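Local coordinates for protein flavin-dependent monooxygenase, oxygenase subunit HsaA (Rhodococcus sp., PDB 2RFQ) that hydroxylates the steroid catabolite 3-HSA ortho to its phenolic hydroxyl with FMNH2 and O2, as the oxygenase component of a two-component monooxygenase in cholesterol breakdown, at residues F49-P55 with I89-W94; V66-S70 with T235-T240; W94-L98 with V228-W233. All coordinates share one frame. Residues are numbered along the deposited sequence.

Interaction 1: residues F49-P55 with I89-W94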
loop_
_atom_site.group_PDB
_atom_site.type_symbol
_atom_site.label_atom_id
_atom_site.label_comp_id
_atom_site.label_asym_id
_atom_site.label_seq_id
_atom_site.Cartn_x
_atom_site.Cartn_y
_atom_site.Cartn_z
ATOM N N PHE A 49 -32.074 -7.739 21.381
ATOM C CA PHE A 49 -31.308 -7.061 20.346
ATOM C C PHE A 49 -32.157 -6.255 19.357
ATOM O O PHE A 49 -31.838 -5.107 19.063
ATOM C CB PHE A 49 -30.439 -8.051 19.540
ATOM C CG PHE A 49 -29.836 -7.394 18.315
ATOM C CD1 PHE A 49 -28.748 -6.514 18.458
ATOM C CD2 PHE A 49 -30.398 -7.585 17.053
ATOM C CE1 PHE A 49 -28.225 -5.829 17.351
ATOM C CE2 PHE A 49 -29.868 -6.928 15.922
ATOM C CZ PHE A 49 -28.774 -6.032 16.084
ATOM N N PHE A 50 -33.203 -6.870 18.809
ATOM C CA PHE A 50 -33.990 -6.176 17.775
ATOM C C PHE A 50 -34.732 -4.964 18.350
ATOM O O PHE A 50 -35.048 -4.032 17.614
ATOM C CB PHE A 50 -34.928 -7.130 17.037
ATOM C CG PHE A 50 -34.190 -8.169 16.227
ATOM C CD1 PHE A 50 -33.427 -7.785 15.129
ATOM C CD2 PHE A 50 -34.227 -9.509 16.600
ATOM C CE1 PHE A 50 -32.689 -8.734 14.396
ATOM C CE2 PHE A 50 -33.493 -10.480 15.867
ATOM C CZ PHE A 50 -32.741 -10.081 14.770
ATOM N N ARG A 51 -34.949 -4.972 19.664
ATOM C CA ARG A 51 -35.609 -3.837 20.326
ATOM C C ARG A 51 -34.684 -2.640 20.554
ATOM O O ARG A 51 -35.155 -1.576 20.949
ATOM C CB ARG A 51 -36.195 -4.274 21.682
ATOM C CG ARG A 51 -37.220 -5.366 21.556
ATOM C CD ARG A 51 -37.929 -5.522 22.898
ATOM N NE ARG A 51 -39.116 -6.367 22.804
ATOM C CZ ARG A 51 -40.309 -5.981 22.339
ATOM N NH1 ARG A 51 -40.512 -4.738 21.873
ATOM N NH2 ARG A 51 -41.313 -6.854 22.339
ATOM N N LEU A 52 -33.384 -2.800 20.305
ATOM C CA LEU A 52 -32.433 -1.742 20.649
ATOM C C LEU A 52 -32.783 -0.359 20.078
ATOM O O LEU A 52 -32.777 0.611 20.831
ATOM C CB LEU A 52 -31.001 -2.121 20.281
ATOM C CG LEU A 52 -30.328 -3.070 21.273
ATOM C CD1 LEU A 52 -28.964 -3.511 20.708
ATOM C CD2 LEU A 52 -30.150 -2.431 22.642
ATOM N N LEU A 53 -33.070 -0.273 18.776
ATOM C CA LEU A 53 -33.442 1.027 18.179
ATOM C C LEU A 53 -34.964 1.200 18.001
ATOM O O LEU A 53 -35.418 2.149 17.338
ATOM C CB LEU A 53 -32.713 1.269 16.852
ATOM C CG LEU A 53 -31.180 1.310 16.967
ATOM C CD1 LEU A 53 -30.596 1.547 15.592
ATOM C CD2 LEU A 53 -30.687 2.399 17.920
ATOM N N GLN A 54 -35.732 0.261 18.555
ATOM C CA GLN A 54 -37.197 0.347 18.515
ATOM C C GLN A 54 -37.707 1.380 19.541
ATOM O O GLN A 54 -37.109 1.523 20.603
ATOM C CB GLN A 54 -37.790 -1.031 18.795
ATOM C CG GLN A 54 -39.301 -1.099 18.700
ATOM C CD GLN A 54 -39.810 -2.505 18.959
ATOM O OE1 GLN A 54 -39.314 -3.189 19.852
ATOM N NE2 GLN A 54 -40.809 -2.938 18.193
ATOM N N PRO A 55 -38.752 2.149 19.184
ATOM C CA PRO A 55 -39.282 3.175 20.120
ATOM C C PRO A 55 -39.794 2.625 21.447
ATOM O O PRO A 55 -40.278 1.480 21.523
ATOM C CB PRO A 55 -40.403 3.859 19.311
ATOM C CG PRO A 55 -39.950 3.674 17.857
ATOM C CD PRO A 55 -39.400 2.250 17.855
ATOM N N ILE A 89 -31.647 -5.758 9.680
ATOM C CA ILE A 89 -33.000 -5.922 10.217
ATOM C C ILE A 89 -33.190 -5.054 11.474
ATOM O O ILE A 89 -34.239 -4.452 11.659
ATOM C CB ILE A 89 -33.361 -7.412 10.464
ATOM C CG1 ILE A 89 -33.286 -8.199 9.141
ATOM C CG2 ILE A 89 -34.749 -7.531 11.068
ATOM C CD1 ILE A 89 -34.013 -9.529 9.146
ATOM N N GLY A 90 -32.156 -4.964 12.306
ATOM C CA GLY A 90 -32.242 -4.150 13.510
ATOM C C GLY A 90 -32.451 -2.676 13.176
ATOM O O GLY A 90 -33.213 -1.982 13.847
ATOM N N VAL A 91 -31.769 -2.186 12.139
ATOM C CA VAL A 91 -31.870 -0.762 11.811
ATOM C C VAL A 91 -33.243 -0.415 11.226
ATOM O O VAL A 91 -33.677 0.735 11.281
ATOM C CB VAL A 91 -30.712 -0.278 10.910
ATOM C CG1 VAL A 91 -31.085 -0.377 9.424
ATOM C CG2 VAL A 91 -30.354 1.174 11.275
ATOM N N HIS A 92 -33.943 -1.413 10.672
ATOM C CA HIS A 92 -35.278 -1.142 10.138
ATOM C C HIS A 92 -36.245 -0.723 11.230
ATOM O O HIS A 92 -37.230 -0.064 10.947
ATOM C CB HIS A 92 -35.815 -2.341 9.374
ATOM C CG HIS A 92 -34.947 -2.723 8.228
ATOM N ND1 HIS A 92 -34.822 -4.025 7.795
ATOM C CD2 HIS A 92 -34.099 -1.985 7.472
ATOM C CE1 HIS A 92 -33.963 -4.066 6.790
ATOM N NE2 HIS A 92 -33.509 -2.845 6.581
ATOM N N ASN A 93 -35.957 -1.099 12.473
ATOM C CA ASN A 93 -36.822 -0.700 13.606
ATOM C C ASN A 93 -36.633 0.769 13.957
ATOM O O ASN A 93 -37.549 1.420 14.463
ATOM C CB ASN A 93 -36.626 -1.637 14.806
ATOM C CG ASN A 93 -37.174 -3.043 14.530
ATOM O OD1 ASN A 93 -37.842 -3.266 13.513
ATOM N ND2 ASN A 93 -36.866 -3.996 15.406
ATOM N N TRP A 94 -35.449 1.274 13.645
ATOM C CA TRP A 94 -35.164 2.700 13.695
ATOM C C TRP A 94 -35.913 3.403 12.542
ATOM O O TRP A 94 -36.585 4.418 12.736
ATOM C CB TRP A 94 -33.637 2.930 13.583
ATOM C CG TRP A 94 -33.204 4.385 13.588
ATOM C CD1 TRP A 94 -32.801 5.122 14.675
ATOM C CD2 TRP A 94 -33.125 5.267 12.453
ATOM N NE1 TRP A 94 -32.502 6.423 14.290
ATOM C CE2 TRP A 94 -32.675 6.528 12.932
ATOM C CE3 TRP A 94 -33.376 5.112 11.082
ATOM C CZ2 TRP A 94 -32.481 7.619 12.097
ATOM C CZ3 TRP A 94 -33.189 6.240 10.234
ATOM C CH2 TRP A 94 -32.754 7.458 10.757
HETATM O O HOH W 1 -33.199 -2.203 16.598
#
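Ile89 opens the contact from helix 80-96, its CB directed at the loop that follows helix 38-47. Its CG2 lies 4.1 Å from CE1 of Phe50, a branched aliphatic group against a flat aromatic one in a fully buried place. One residue on, Gly90 has no side chain, and both phenylalanines close in on its backbone: Phe50 CD1 is 4.2 Å from Gly90 CA, which sits at the edge of that ring, and Phe49 CE2 is 4.4 Å from the same CA. A CB at this position would lie tight against Phe49. The carbonyl of Gly90 accepts a hydrogen bond from a buried water (water O to Gly90 O 2.8 Å), which also donates to Phe50 O at 2.8 Å and accepts from Leu53 N at 2.9 Å, so it links Phe50 O to Leu53 N, inside the type I turn Arg51-Gln54, and ties both to the helix. This helix and loop belong to the helical N-terminal domain of the acyl-CoA dehydrogenase fold, which the HpaH/HsaA monooxygenases share. Val91 points its CB away from the loop, yet its CG2 still meets Leu53 CD1 at 4.3 Å. Asn93 supplies the direct polar link: its ND2 donates to Phe50 O (2.9 Å), and an amide NH2 suits this place, since it can give a second hydrogen bond to an oxygen already taking one from the water. Its CB packs 4.2 Å from Gln54 CB, while the side-chain NE2 of Gln54 is hydrogen-bonded to Thr112 O. At Trp94 the CB rests 3.8 Å from Leu53 CB, and its indole nitrogen goes on to Val228.

Interaction 2: residues V66-S70 with T235-T240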
loop_
_atom_site.group_PDB
_atom_site.type_symbol
_atom_site.label_atom_id
_atom_site.label_comp_id
_atom_site.label_asym_id
_atom_site.label_seq_id
_atom_site.Cartn_x
_atom_site.Cartn_y
_atom_site.Cartn_z
ATOM N N VAL A 66 -24.554 3.996 19.604
ATOM C CA VAL A 66 -23.276 3.284 19.793
ATOM C C VAL A 66 -23.541 1.909 20.423
ATOM O O VAL A 66 -22.876 0.940 20.104
ATOM C CB VAL A 66 -22.228 4.090 20.567
ATOM C CG1 VAL A 66 -20.977 3.233 20.828
ATOM C CG2 VAL A 66 -21.850 5.346 19.756
ATOM N N LEU A 67 -24.515 1.825 21.315
ATOM C CA LEU A 67 -24.862 0.522 21.893
ATOM C C LEU A 67 -25.321 -0.437 20.788
ATOM O O LEU A 67 -24.889 -1.591 20.750
ATOM C CB LEU A 67 -25.954 0.688 22.961
ATOM C CG LEU A 67 -26.549 -0.632 23.481
ATOM C CD1 LEU A 67 -25.552 -1.564 24.127
ATOM C CD2 LEU A 67 -27.672 -0.347 24.472
ATOM N N PHE A 68 -26.161 0.055 19.879
ATOM C CA PHE A 68 -26.660 -0.773 18.783
ATOM C C PHE A 68 -25.493 -1.275 17.919
ATOM O O PHE A 68 -25.397 -2.489 17.637
ATOM C CB PHE A 68 -27.662 -0.008 17.909
ATOM C CG PHE A 68 -28.111 -0.794 16.711
ATOM C CD1 PHE A 68 -29.047 -1.816 16.848
ATOM C CD2 PHE A 68 -27.584 -0.517 15.440
ATOM C CE1 PHE A 68 -29.464 -2.566 15.738
ATOM C CE2 PHE A 68 -27.974 -1.286 14.327
ATOM C CZ PHE A 68 -28.914 -2.298 14.479
ATOM N N TYR A 69 -24.588 -0.367 17.512
ATOM C CA TYR A 69 -23.490 -0.806 16.639
ATOM C C TYR A 69 -22.494 -1.711 17.368
ATOM O O TYR A 69 -21.886 -2.591 16.747
ATOM C CB TYR A 69 -22.791 0.368 15.949
ATOM C CG TYR A 69 -23.706 1.140 15.038
ATOM C CD1 TYR A 69 -24.343 0.523 13.959
ATOM C CD2 TYR A 69 -23.955 2.491 15.278
ATOM C CE1 TYR A 69 -25.212 1.240 13.124
ATOM C CE2 TYR A 69 -24.809 3.229 14.446
ATOM C CZ TYR A 69 -25.419 2.603 13.371
ATOM O OH TYR A 69 -26.263 3.355 12.564
ATOM N N SER A 70 -22.362 -1.516 18.682
ATOM C CA SER A 70 -21.511 -2.375 19.526
ATOM C C SER A 70 -22.082 -3.790 19.554
ATOM O O SER A 70 -21.329 -4.770 19.488
ATOM C CB SER A 70 -21.425 -1.790 20.937
ATOM O OG SER A 70 -20.730 -0.550 20.867
ATOM N N THR A 235 -25.463 8.753 7.984
ATOM C CA THR A 235 -24.631 8.049 8.957
ATOM C C THR A 235 -25.213 6.693 9.411
ATOM O O THR A 235 -24.512 5.687 9.458
ATOM C CB THR A 235 -24.343 8.939 10.186
ATOM O OG1 THR A 235 -23.566 10.065 9.762
ATOM C CG2 THR A 235 -23.545 8.164 11.246
ATOM N N ILE A 236 -26.488 6.684 9.769
ATOM C CA ILE A 236 -27.110 5.484 10.348
ATOM C C ILE A 236 -27.056 4.264 9.436
ATOM O O ILE A 236 -26.691 3.149 9.884
ATOM C CB ILE A 236 -28.584 5.815 10.713
ATOM C CG1 ILE A 236 -28.593 6.809 11.898
ATOM C CG2 ILE A 236 -29.408 4.532 10.983
ATOM C CD1 ILE A 236 -28.258 6.157 13.292
ATOM N N HIS A 237 -27.453 4.446 8.176
ATOM C CA HIS A 237 -27.550 3.261 7.294
ATOM C C HIS A 237 -26.154 2.796 6.870
ATOM O O HIS A 237 -25.812 1.621 7.068
ATOM C CB HIS A 237 -28.502 3.521 6.136
ATOM C CG HIS A 237 -28.541 2.422 5.121
ATOM N ND1 HIS A 237 -28.802 1.108 5.453
ATOM C CD2 HIS A 237 -28.333 2.444 3.784
ATOM C CE1 HIS A 237 -28.760 0.367 4.357
ATOM N NE2 HIS A 237 -28.472 1.153 3.334
ATOM N N PRO A 238 -25.318 3.707 6.337
ATOM C CA PRO A 238 -23.972 3.205 6.007
ATOM C C PRO A 238 -23.186 2.613 7.202
ATOM O O PRO A 238 -22.443 1.638 7.033
ATOM C CB PRO A 238 -23.269 4.436 5.414
ATOM C CG PRO A 238 -24.416 5.219 4.799
ATOM C CD PRO A 238 -25.496 5.099 5.882
ATOM N N THR A 239 -23.349 3.172 8.397
ATOM C CA THR A 239 -22.667 2.587 9.575
ATOM C C THR A 239 -23.221 1.168 9.864
ATOM O O THR A 239 -22.468 0.271 10.271
ATOM C CB THR A 239 -22.788 3.510 10.800
ATOM O OG1 THR A 239 -22.156 4.762 10.487
ATOM C CG2 THR A 239 -22.088 2.897 12.052
ATOM N N THR A 240 -24.517 0.964 9.601
ATOM C CA THR A 240 -25.116 -0.392 9.730
ATOM C C THR A 240 -24.492 -1.423 8.769
ATOM O O THR A 240 -24.482 -2.622 9.043
ATOM C CB THR A 240 -26.658 -0.366 9.698
ATOM O OG1 THR A 240 -27.154 -0.852 10.969
ATOM C CG2 THR A 240 -27.219 -1.269 8.622
#
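This is a buried contact between two nearly parallel helices, in which one long tyrosine bridges a wide gap. Helix 65-76, from the N-terminal helical domain of the acyl-CoA dehydrogenase fold, runs beside the start of helix 233-266, the first long helix of the C-terminal domain. The short segments 66-70 and 235-240 cross at only -17°, but their axes stay 11.3 Å apart, too far for small side chains to meet. Tyr69 suits the place because its ring spans the space and its hydroxyl brings a polar end to the far backbone. Phe68 also points across, its CE2 3.5 Å from Thr240 OG1, and its ring meets that of Phe49 as well. Val91 of helix 80-96 lies against both Ile236 and Thr240, so a third helix joins the packing.

Thr239 offers Tyr69 a methyl group: CG2 sits 3.4 Å from the ring centroid, almost on the ring normal, a clear CH-pi contact. Its OG1 meanwhile bonds back to Thr235 O at 2.7 Å, so the hydroxyl is satisfied within its own helix. Helix 233-266 is kinked at Pro238, whose nitrogen has no hydrogen to give. Two residues earlier, the Ile236 carbonyl oxygen accepts the hydrogen bond from Tyr69 OH, at 2.7 Å.

Interaction 3: residues W94-L98 with V228-W233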
loop_
_atom_site.group_PDB
_atom_site.type_symbol
_atom_site.label_atom_id
_atom_site.label_comp_id
_atom_site.label_asym_id
_atom_site.label_seq_id
_atom_site.Cartn_x
_atom_site.Cartn_y
_atom_site.Cartn_z
ATOM N N TRP A 94 -35.449 1.274 13.645
ATOM C CA TRP A 94 -35.164 2.700 13.695
ATOM C C TRP A 94 -35.913 3.403 12.542
ATOM O O TRP A 94 -36.585 4.418 12.736
ATOM C CB TRP A 94 -33.637 2.930 13.583
ATOM C CG TRP A 94 -33.204 4.385 13.588
ATOM C CD1 TRP A 94 -32.801 5.122 14.675
ATOM C CD2 TRP A 94 -33.125 5.267 12.453
ATOM N NE1 TRP A 94 -32.502 6.423 14.290
ATOM C CE2 TRP A 94 -32.675 6.528 12.932
ATOM C CE3 TRP A 94 -33.376 5.112 11.082
ATOM C CZ2 TRP A 94 -32.481 7.619 12.097
ATOM C CZ3 TRP A 94 -33.189 6.240 10.234
ATOM C CH2 TRP A 94 -32.754 7.458 10.757
ATOM N N HIS A 95 -35.785 2.863 11.337
ATOM C CA HIS A 95 -36.428 3.478 10.163
ATOM C C HIS A 95 -37.949 3.544 10.340
ATOM O O HIS A 95 -38.567 4.586 10.076
ATOM C CB HIS A 95 -36.068 2.695 8.883
ATOM C CG HIS A 95 -36.452 3.401 7.610
ATOM N ND1 HIS A 95 -36.327 2.805 6.375
ATOM C CD2 HIS A 95 -36.940 4.648 7.380
ATOM C CE1 HIS A 95 -36.725 3.647 5.433
ATOM N NE2 HIS A 95 -37.086 4.780 6.013
ATOM N N LEU A 96 -38.554 2.464 10.840
ATOM C CA LEU A 96 -40.006 2.461 11.000
ATOM C C LEU A 96 -40.498 3.511 12.001
ATOM O O LEU A 96 -41.614 4.001 11.883
ATOM C CB LEU A 96 -40.517 1.071 11.389
ATOM C CG LEU A 96 -42.040 0.897 11.334
ATOM C CD1 LEU A 96 -42.597 1.132 9.940
ATOM C CD2 LEU A 96 -42.474 -0.486 11.863
ATOM N N ALA A 97 -39.670 3.846 12.990
ATOM C CA ALA A 97 -39.997 4.888 13.971
ATOM C C ALA A 97 -40.278 6.238 13.317
ATOM O O ALA A 97 -40.887 7.103 13.937
ATOM C CB ALA A 97 -38.855 5.037 14.960
ATOM N N LEU A 98 -39.786 6.410 12.081
ATOM C CA LEU A 98 -39.931 7.661 11.350
ATOM C C LEU A 98 -41.203 7.685 10.507
ATOM O O LEU A 98 -41.674 8.765 10.134
ATOM C CB LEU A 98 -38.701 7.944 10.471
ATOM C CG LEU A 98 -37.321 7.938 11.150
ATOM C CD1 LEU A 98 -36.204 8.044 10.109
ATOM C CD2 LEU A 98 -37.232 9.084 12.118
ATOM N N VAL A 228 -32.151 9.667 19.283
ATOM C CA VAL A 228 -31.597 8.745 18.285
ATOM C C VAL A 228 -32.339 8.857 16.930
ATOM O O VAL A 228 -31.727 8.650 15.868
ATOM C CB VAL A 228 -31.563 7.273 18.795
ATOM C CG1 VAL A 228 -32.980 6.695 18.949
ATOM C CG2 VAL A 228 -30.724 6.398 17.857
ATOM N N TYR A 229 -33.629 9.223 16.956
ATOM C CA TYR A 229 -34.407 9.279 15.696
ATOM C C TYR A 229 -34.129 10.546 14.878
ATOM O O TYR A 229 -34.636 10.673 13.757
ATOM C CB TYR A 229 -35.919 9.056 15.931
ATOM C CG TYR A 229 -36.157 7.763 16.650
ATOM C CD1 TYR A 229 -35.766 6.544 16.067
ATOM C CD2 TYR A 229 -36.696 7.739 17.937
ATOM C CE1 TYR A 229 -35.891 5.329 16.745
ATOM C CE2 TYR A 229 -36.857 6.544 18.614
ATOM C CZ TYR A 229 -36.465 5.340 18.017
ATOM O OH TYR A 229 -36.596 4.153 18.683
ATOM N N LYS A 230 -33.308 11.456 15.417
ATOM C CA LYS A 230 -32.917 12.667 14.685
ATOM C C LYS A 230 -31.543 12.471 14.019
ATOM O O LYS A 230 -31.011 13.395 13.383
ATOM C CB LYS A 230 -32.929 13.879 15.612
ATOM C CG LYS A 230 -34.335 14.157 16.102
ATOM C CD LYS A 230 -34.401 15.365 17.014
ATOM C CE LYS A 230 -35.872 15.705 17.301
ATOM N NZ LYS A 230 -36.525 14.740 18.246
HETATM N N MSE A 231 -30.966 11.280 14.195
HETATM C CA MSE A 231 -29.683 10.976 13.545
HETATM C C MSE A 231 -29.846 10.949 12.022
HETATM O O MSE A 231 -30.868 10.498 11.538
HETATM C CB MSE A 231 -29.137 9.623 14.014
HETATM C CG MSE A 231 -28.757 9.616 15.479
HETATM SE SE MSE A 231 -26.957 10.368 15.747
HETATM C CE MSE A 231 -25.909 8.915 14.903
ATOM N N PRO A 232 -28.825 11.423 11.279
ATOM C CA PRO A 232 -28.907 11.430 9.822
ATOM C C PRO A 232 -28.833 10.031 9.219
ATOM O O PRO A 232 -27.983 9.238 9.626
ATOM C CB PRO A 232 -27.697 12.296 9.399
ATOM C CG PRO A 232 -26.716 12.142 10.490
ATOM C CD PRO A 232 -27.568 12.021 11.766
ATOM N N TRP A 233 -29.733 9.741 8.271
ATOM C CA TRP A 233 -29.701 8.467 7.542
ATOM C C TRP A 233 -28.335 8.204 6.910
ATOM O O TRP A 233 -27.895 7.044 6.862
ATOM C CB TRP A 233 -30.780 8.475 6.451
ATOM C CG TRP A 233 -30.949 7.172 5.680
ATOM C CD1 TRP A 233 -30.778 7.004 4.337
ATOM C CD2 TRP A 233 -31.381 5.890 6.189
ATOM N NE1 TRP A 233 -31.054 5.706 3.980
ATOM C CE2 TRP A 233 -31.432 5.001 5.088
ATOM C CE3 TRP A 233 -31.722 5.409 7.456
ATOM C CZ2 TRP A 233 -31.823 3.662 5.214
ATOM C CZ3 TRP A 233 -32.093 4.054 7.592
ATOM C CH2 TRP A 233 -32.147 3.203 6.468
#
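One hydrogen bond joins the two segments directly: Trp94 NE1 donates to Val228 O at 2.8 Å, nearly straight at 173°. Tryptophan suits this position on helix 80-96 because it buries a broad apolar surface while its one polar atom finds a carbonyl.

Aromatic contacts make up much of the rest. Trp94, His95, Tyr229 and Trp233 form a cluster. The five-membered ring of Trp94 meets Tyr229 obliquely, with Tyr229 CD1 3.6 Å from Trp94 CD1, whereas its six-membered ring approaches Trp233 rim to rim, Trp94 CZ3 to Trp233 CE3 being 3.2 Å. His95 and Trp233 also meet at an angle, with ring centroids 5.0 Å apart. Trp233 further meets Tyr120, an FMN-binding residue by similarity, edge to face.

Aliphatic groups fill the remainder. The Ala97 methyl, small enough to come close, makes a CH-pi contact over the Tyr229 face, its CB 3.8 Å from the ring centroid, and Leu98 CD2 packs 4.0 Å from Tyr229 CB.

Trp94 NE1, Tyr229 OH and His95 ND1 are hydrogen-bonded to Val228 O, Leu53 O and Tyr120 OH in turn, so these three side chains bury their rings with those polar atoms satisfied, in a cluster that reaches the probable flavin site through Tyr120.

How the interactions relate
From the N terminus, the loop 49-55 comes first, then helix 65-76 with segment 66-70, then helix 80-96. Interaction 1 closes a short, largely helical loop at 89-94. Interaction 2 opens inside it and closes far later, at 235-240, so the two cross. Interaction 3 starts at Trp94, where interaction 1 ends, and returns at 228-233; it follows interaction 1 in series and is nested within interaction 2. The long loops of interactions 2 and 3 both enclose the beta domain. Together the contacts bind the N-terminal helices to the start of helix 233-266 and the loop leading into it. Val91 against Ile236 joins interactions 1 and 2, and Tyr229 reaching Leu53 joins 1 and 3.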